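Local coordinates for protein flavoredoxin (Methanosarcina acetivorans, PDB 3BNK) that binds flavin mononucleotide and probably takes part in electron transport, at residues S74-K79 with G95-F100; T80-L85 with E89-S94. All coordinates share one frame; numbering follows the deposited sequence.

Contact 1: residues S74-K79 with G95-F100; sequences SGMVKK and GLFEVF
Lys79, on helix 77-83, runs alongside Leu96 and Phe97 and joins them by both its hydrocarbon chain and its charged end. The chain is extended beyond CG, which carries the ammonium group far enough to donate from Lys79 NZ to Leu96 O at 3.1 Å. The bond meets the carbonyl nearly head-on, with a C=O...N angle of 163°. Along the way the methylenes are used for apolar contact. Lys79 CE lies 3.6 Å from Leu96 CD2, while Leu96 CD1 sits against Lys79 CG at 3.9 Å; the two side chains lie alongside each other, pointing opposite ways. Phe97 takes up another side of the same chain: its CE2 corner is 3.5 Å from Lys79 CD and also touches Lys79 CB, the ring being met obliquely. Leu96 CB lies over one face of this ring, offset toward its rim. A smaller part is played by Met76 at the helix N-cap position, whose chain bends at chi3 (66°) and brings CE to 3.9 Å from Phe97 CE2. With an alanine at Lys79, Leu96 O would probably lose this donor and a gap would be likely to open beside the Leu96 methyls and the Phe97 ring. The contact thus fastens the start of helix 77-83 to the loop leading into strand 99-100. Beyond it, Phe97 packs on Ile110 of strand 109-110, while Lys79 also touches Leu186 of the second subunit.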
# COMPACT_ATOMS: atom_id res chain seq x y z
N SER B 74 4.68 -14.69 -9.04
CA SER B 74 3.34 -15.09 -9.52
C SER B 74 3.06 -16.61 -9.52
O SER B 74 1.95 -17.03 -9.20
CB SER B 74 3.03 -14.48 -10.90
OG SER B 74 3.83 -15.06 -11.92
N GLY B 75 4.07 -17.41 -9.85
CA GLY B 75 3.92 -18.88 -9.81
C GLY B 75 3.65 -19.47 -8.43
O GLY B 75 3.32 -20.65 -8.32
N MET B 76 3.79 -18.67 -7.38
CA MET B 76 3.43 -19.11 -6.02
C MET B 76 1.99 -18.74 -5.62
O MET B 76 1.63 -18.85 -4.44
CB MET B 76 4.39 -18.52 -4.98
CG MET B 76 5.84 -18.96 -5.10
SD MET B 76 6.92 -17.94 -4.05
CE MET B 76 6.34 -18.42 -2.42
N VAL B 77 1.18 -18.30 -6.60
CA VAL B 77 -0.21 -17.87 -6.34
C VAL B 77 -0.99 -18.77 -5.39
O VAL B 77 -1.57 -18.27 -4.42
CB VAL B 77 -1.07 -17.63 -7.66
CG1 VAL B 77 -0.47 -16.56 -8.51
CG2 VAL B 77 -1.24 -18.91 -8.50
N LYS B 78 -0.97 -20.08 -5.63
CA LYS B 78 -1.76 -21.05 -4.85
C LYS B 78 -1.36 -21.17 -3.38
O LYS B 78 -2.21 -21.04 -2.50
CB LYS B 78 -1.77 -22.43 -5.51
CG LYS B 78 -2.59 -22.49 -6.78
CD LYS B 78 -2.60 -23.87 -7.40
CE LYS B 78 -3.15 -23.84 -8.82
NZ LYS B 78 -2.34 -24.78 -9.69
N LYS B 79 -0.08 -21.43 -3.11
CA LYS B 79 0.44 -21.46 -1.73
C LYS B 79 0.14 -20.15 -1.00
O LYS B 79 -0.28 -20.17 0.17
CB LYS B 79 1.95 -21.71 -1.71
CG LYS B 79 2.38 -23.16 -1.78
CD LYS B 79 3.87 -23.31 -1.50
CE LYS B 79 4.31 -24.78 -1.54
NZ LYS B 79 5.80 -24.93 -1.39
N GLY B 95 5.22 -25.55 7.80
CA GLY B 95 5.86 -26.50 6.90
C GLY B 95 5.65 -26.28 5.43
O GLY B 95 6.21 -27.01 4.61
N LEU B 96 4.82 -25.30 5.08
CA LEU B 96 4.48 -25.03 3.68
C LEU B 96 5.69 -24.56 2.87
O LEU B 96 5.82 -24.90 1.68
CB LEU B 96 3.35 -23.99 3.60
CG LEU B 96 2.17 -24.19 2.64
CD1 LEU B 96 1.79 -22.86 2.04
CD2 LEU B 96 2.42 -25.20 1.51
N PHE B 97 6.56 -23.80 3.52
CA PHE B 97 7.71 -23.16 2.89
C PHE B 97 9.01 -23.57 3.60
O PHE B 97 8.97 -24.13 4.71
CB PHE B 97 7.57 -21.63 2.95
CG PHE B 97 6.29 -21.09 2.35
CD1 PHE B 97 5.32 -20.52 3.17
CD2 PHE B 97 6.07 -21.11 0.98
CE1 PHE B 97 4.13 -19.99 2.63
CE2 PHE B 97 4.89 -20.60 0.44
CZ PHE B 97 3.92 -20.03 1.26
N GLU B 98 10.14 -23.31 2.95
CA GLU B 98 11.45 -23.37 3.60
C GLU B 98 11.62 -22.06 4.38
O GLU B 98 11.63 -20.98 3.80
CB GLU B 98 12.58 -23.51 2.59
CG GLU B 98 12.77 -24.90 1.99
CD GLU B 98 13.97 -24.97 1.03
OE1 GLU B 98 14.78 -25.92 1.16
OE2 GLU B 98 14.11 -24.06 0.17
N VAL B 99 11.77 -22.18 5.69
CA VAL B 99 11.83 -21.01 6.55
C VAL B 99 13.26 -20.69 7.01
O VAL B 99 14.01 -21.59 7.43
CB VAL B 99 10.86 -21.13 7.77
CG1 VAL B 99 11.03 -19.97 8.75
CG2 VAL B 99 9.41 -21.22 7.27
N PHE B 100 13.63 -19.42 6.92
CA PHE B 100 14.88 -18.92 7.48
C PHE B 100 14.62 -17.73 8.40
O PHE B 100 13.65 -16.98 8.22
CB PHE B 100 15.92 -18.61 6.37
CG PHE B 100 15.67 -17.31 5.63
CD1 PHE B 100 16.44 -16.18 5.91
CD2 PHE B 100 14.70 -17.22 4.64
CE1 PHE B 100 16.23 -14.97 5.24
CE2 PHE B 100 14.48 -16.02 3.95
CZ PHE B 100 15.26 -14.89 4.27

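Contact 2: residues T80-L85 with E89-S94; sequences TDYCGL and EKVDKS. With FMN (flavin mononucleotide), chain D.
Tyr82 and Val91 meet at the hydroxyl end of the tyrosine, where Tyr82 OH lies 3.4 Å from Val91 CG1. Tyr82 holds CG anti to its own backbone nitrogen (chi1 177°), extending the ring from the helix to the loop, and the two side chains cross at about a right angle. The valine methyl comes in obliquely to the ring, an apolar touch beside the oxygen.

Lys93 makes the other half of the contact. Extended at chi2 (175°), its chain lays CD beside Cys83, 4.1 Å from SG; the bend at chi3 (-77°) then swings CE and NZ to the cofactor phosphate. There Lys93 NZ donates to O3P of FMN at 2.7 Å, and NZ is also bonded to the carbonyl oxygens of Leu31 and Val86. Three acceptors therefore grip the amine and fix its position, and its positive charge probably offsets the negative charge of the phosphate. From the helix end, Gly84 O approaches C3' of the ribityl chain at 3.4 Å.

Within the loop, Asp92 OD1 accepts from Ser94 N at 2.9 Å, forming an Asx turn just where Lys93 branches off. The contact brings the end of helix 77-83 against the loop before strand 99-100, with Cys83 also resting on Leu20 of strand 16-25 and Lys93 on Asn30 of strand 28-41.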
# COMPACT_ATOMS: atom_id res chain seq x y z
N THR B 80 0.33 -19.04 -1.71
CA THR B 80 0.02 -17.70 -1.19
C THR B 80 -1.45 -17.59 -0.78
O THR B 80 -1.75 -17.25 0.37
CB THR B 80 0.39 -16.58 -2.21
OG1 THR B 80 1.78 -16.66 -2.54
CG2 THR B 80 0.09 -15.19 -1.62
N ASP B 81 -2.34 -17.89 -1.71
CA ASP B 81 -3.79 -17.81 -1.47
C ASP B 81 -4.22 -18.73 -0.32
O ASP B 81 -5.04 -18.34 0.52
CB ASP B 81 -4.54 -18.14 -2.75
CG ASP B 81 -5.95 -17.61 -2.74
OD1 ASP B 81 -6.14 -16.40 -2.49
OD2 ASP B 81 -6.86 -18.41 -2.99
N TYR B 82 -3.65 -19.93 -0.29
CA TYR B 82 -3.85 -20.91 0.76
C TYR B 82 -3.54 -20.35 2.15
O TYR B 82 -4.24 -20.64 3.12
CB TYR B 82 -3.01 -22.16 0.50
CG TYR B 82 -3.11 -23.21 1.59
CD1 TYR B 82 -4.31 -23.90 1.82
CD2 TYR B 82 -2.00 -23.53 2.40
CE1 TYR B 82 -4.42 -24.86 2.81
CE2 TYR B 82 -2.10 -24.50 3.40
CZ TYR B 82 -3.32 -25.16 3.60
OH TYR B 82 -3.45 -26.12 4.57
N CYS B 83 -2.48 -19.55 2.23
CA CYS B 83 -2.10 -18.86 3.46
C CYS B 83 -3.09 -17.77 3.86
O CYS B 83 -3.11 -17.35 5.01
CB CYS B 83 -0.70 -18.26 3.30
SG CYS B 83 0.57 -19.50 3.48
N GLY B 84 -3.91 -17.31 2.90
CA GLY B 84 -4.99 -16.37 3.20
C GLY B 84 -6.36 -17.01 3.37
O GLY B 84 -7.34 -16.30 3.48
N LEU B 85 -6.41 -18.34 3.39
CA LEU B 85 -7.66 -19.10 3.49
C LEU B 85 -7.74 -19.90 4.79
O LEU B 85 -8.82 -20.21 5.27
CB LEU B 85 -7.80 -20.06 2.30
CG LEU B 85 -8.30 -19.49 0.97
CD1 LEU B 85 -8.18 -20.53 -0.15
CD2 LEU B 85 -9.74 -18.98 1.09
N GLU B 89 -4.32 -21.08 13.77
CA GLU B 89 -5.08 -21.60 14.91
C GLU B 89 -5.44 -23.08 14.69
O GLU B 89 -5.42 -23.88 15.63
CB GLU B 89 -6.34 -20.76 15.14
CG GLU B 89 -7.48 -21.50 15.83
CD GLU B 89 -8.77 -20.69 15.97
OE1 GLU B 89 -8.95 -19.69 15.23
OE2 GLU B 89 -9.61 -21.08 16.81
N LYS B 90 -5.76 -23.42 13.45
CA LYS B 90 -6.22 -24.77 13.11
C LYS B 90 -5.20 -25.55 12.29
O LYS B 90 -5.09 -26.77 12.43
CB LYS B 90 -7.55 -24.71 12.35
CG LYS B 90 -8.72 -24.16 13.16
CD LYS B 90 -10.03 -24.39 12.43
CE LYS B 90 -11.20 -24.52 13.39
NZ LYS B 90 -12.41 -25.10 12.70
N VAL B 91 -4.47 -24.86 11.41
CA VAL B 91 -3.61 -25.54 10.44
C VAL B 91 -2.18 -25.04 10.50
O VAL B 91 -1.91 -23.84 10.35
CB VAL B 91 -4.19 -25.44 8.99
CG1 VAL B 91 -3.16 -25.84 7.94
CG2 VAL B 91 -5.45 -26.29 8.85
N ASP B 92 -1.26 -25.97 10.74
CA ASP B 92 0.16 -25.67 10.77
C ASP B 92 0.61 -25.19 9.39
O ASP B 92 0.61 -25.95 8.42
CB ASP B 92 0.95 -26.91 11.20
CG ASP B 92 2.37 -26.59 11.62
OD1 ASP B 92 2.83 -25.44 11.44
OD2 ASP B 92 3.04 -27.52 12.13
N LYS B 93 0.98 -23.91 9.31
CA LYS B 93 1.54 -23.35 8.08
C LYS B 93 3.08 -23.30 8.09
O LYS B 93 3.69 -22.93 7.10
CB LYS B 93 0.91 -21.99 7.75
CG LYS B 93 -0.52 -22.10 7.19
CD LYS B 93 -1.20 -20.74 6.98
CE LYS B 93 -1.69 -20.16 8.30
NZ LYS B 93 -2.24 -18.79 8.15
N SER B 94 3.69 -23.72 9.21
CA SER B 94 5.16 -23.71 9.39
C SER B 94 5.91 -24.58 8.40
O SER B 94 7.10 -24.35 8.15
CB SER B 94 5.58 -24.09 10.82
OG SER B 94 5.26 -25.44 11.14
N1 FMN D . -6.14 -10.30 6.45
C2 FMN D . -5.76 -9.17 7.15
O2 FMN D . -6.06 -9.08 8.33
N3 FMN D . -5.03 -8.17 6.52
C4 FMN D . -4.70 -8.32 5.19
O4 FMN D . -4.07 -7.42 4.64
C4A FMN D . -5.09 -9.46 4.48
N5 FMN D . -4.77 -9.61 3.14
C5A FMN D . -5.14 -10.74 2.44
C6 FMN D . -4.77 -10.87 1.09
C7 FMN D . -5.15 -12.01 0.37
C7M FMN D . -4.65 -12.15 -1.04
C8 FMN D . -5.88 -13.03 1.00
C8M FMN D . -6.08 -14.37 0.33
C9 FMN D . -6.22 -12.90 2.35
C9A FMN D . -5.86 -11.77 3.08
N10 FMN D . -6.19 -11.63 4.43
C10 FMN D . -5.81 -10.47 5.12
C1' FMN D . -6.87 -12.75 5.18
C2' FMN D . -5.91 -13.55 6.05
O2' FMN D . -4.70 -13.80 5.36
C3' FMN D . -6.51 -14.91 6.42
O3' FMN D . -7.70 -14.80 7.17
C4' FMN D . -5.48 -15.81 7.11
O4' FMN D . -5.99 -17.11 7.17
C5' FMN D . -5.09 -15.36 8.52
O5' FMN D . -4.11 -16.30 8.92
P FMN D . -3.78 -16.61 10.47
O1P FMN D . -5.07 -16.87 11.20
O2P FMN D . -3.14 -15.39 11.05
O3P FMN D . -2.84 -17.77 10.62

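How the contacts relate
Helix 77-83 serves both contacts: contact 1 uses its first turn and contact 2 its last, and their centres lie 11 Å apart. In sequence, contact 2 falls wholly between the two segments of contact 1, so the chain leaves the helix, passes the cofactor phosphate and returns to the helix's beginning. Cys83 joins the two, with SG 3.7 Å from Phe97 CE1 and 3.9 Å from Leu96 CD1. Leu96 CD1 also packs on Tyr82 CD2 at 3.9 Å. Contact 2 touches FMN directly, whereas the side chain of Phe97 in contact 1 stays about 11 Å from it. Both contacts reach the second subunit.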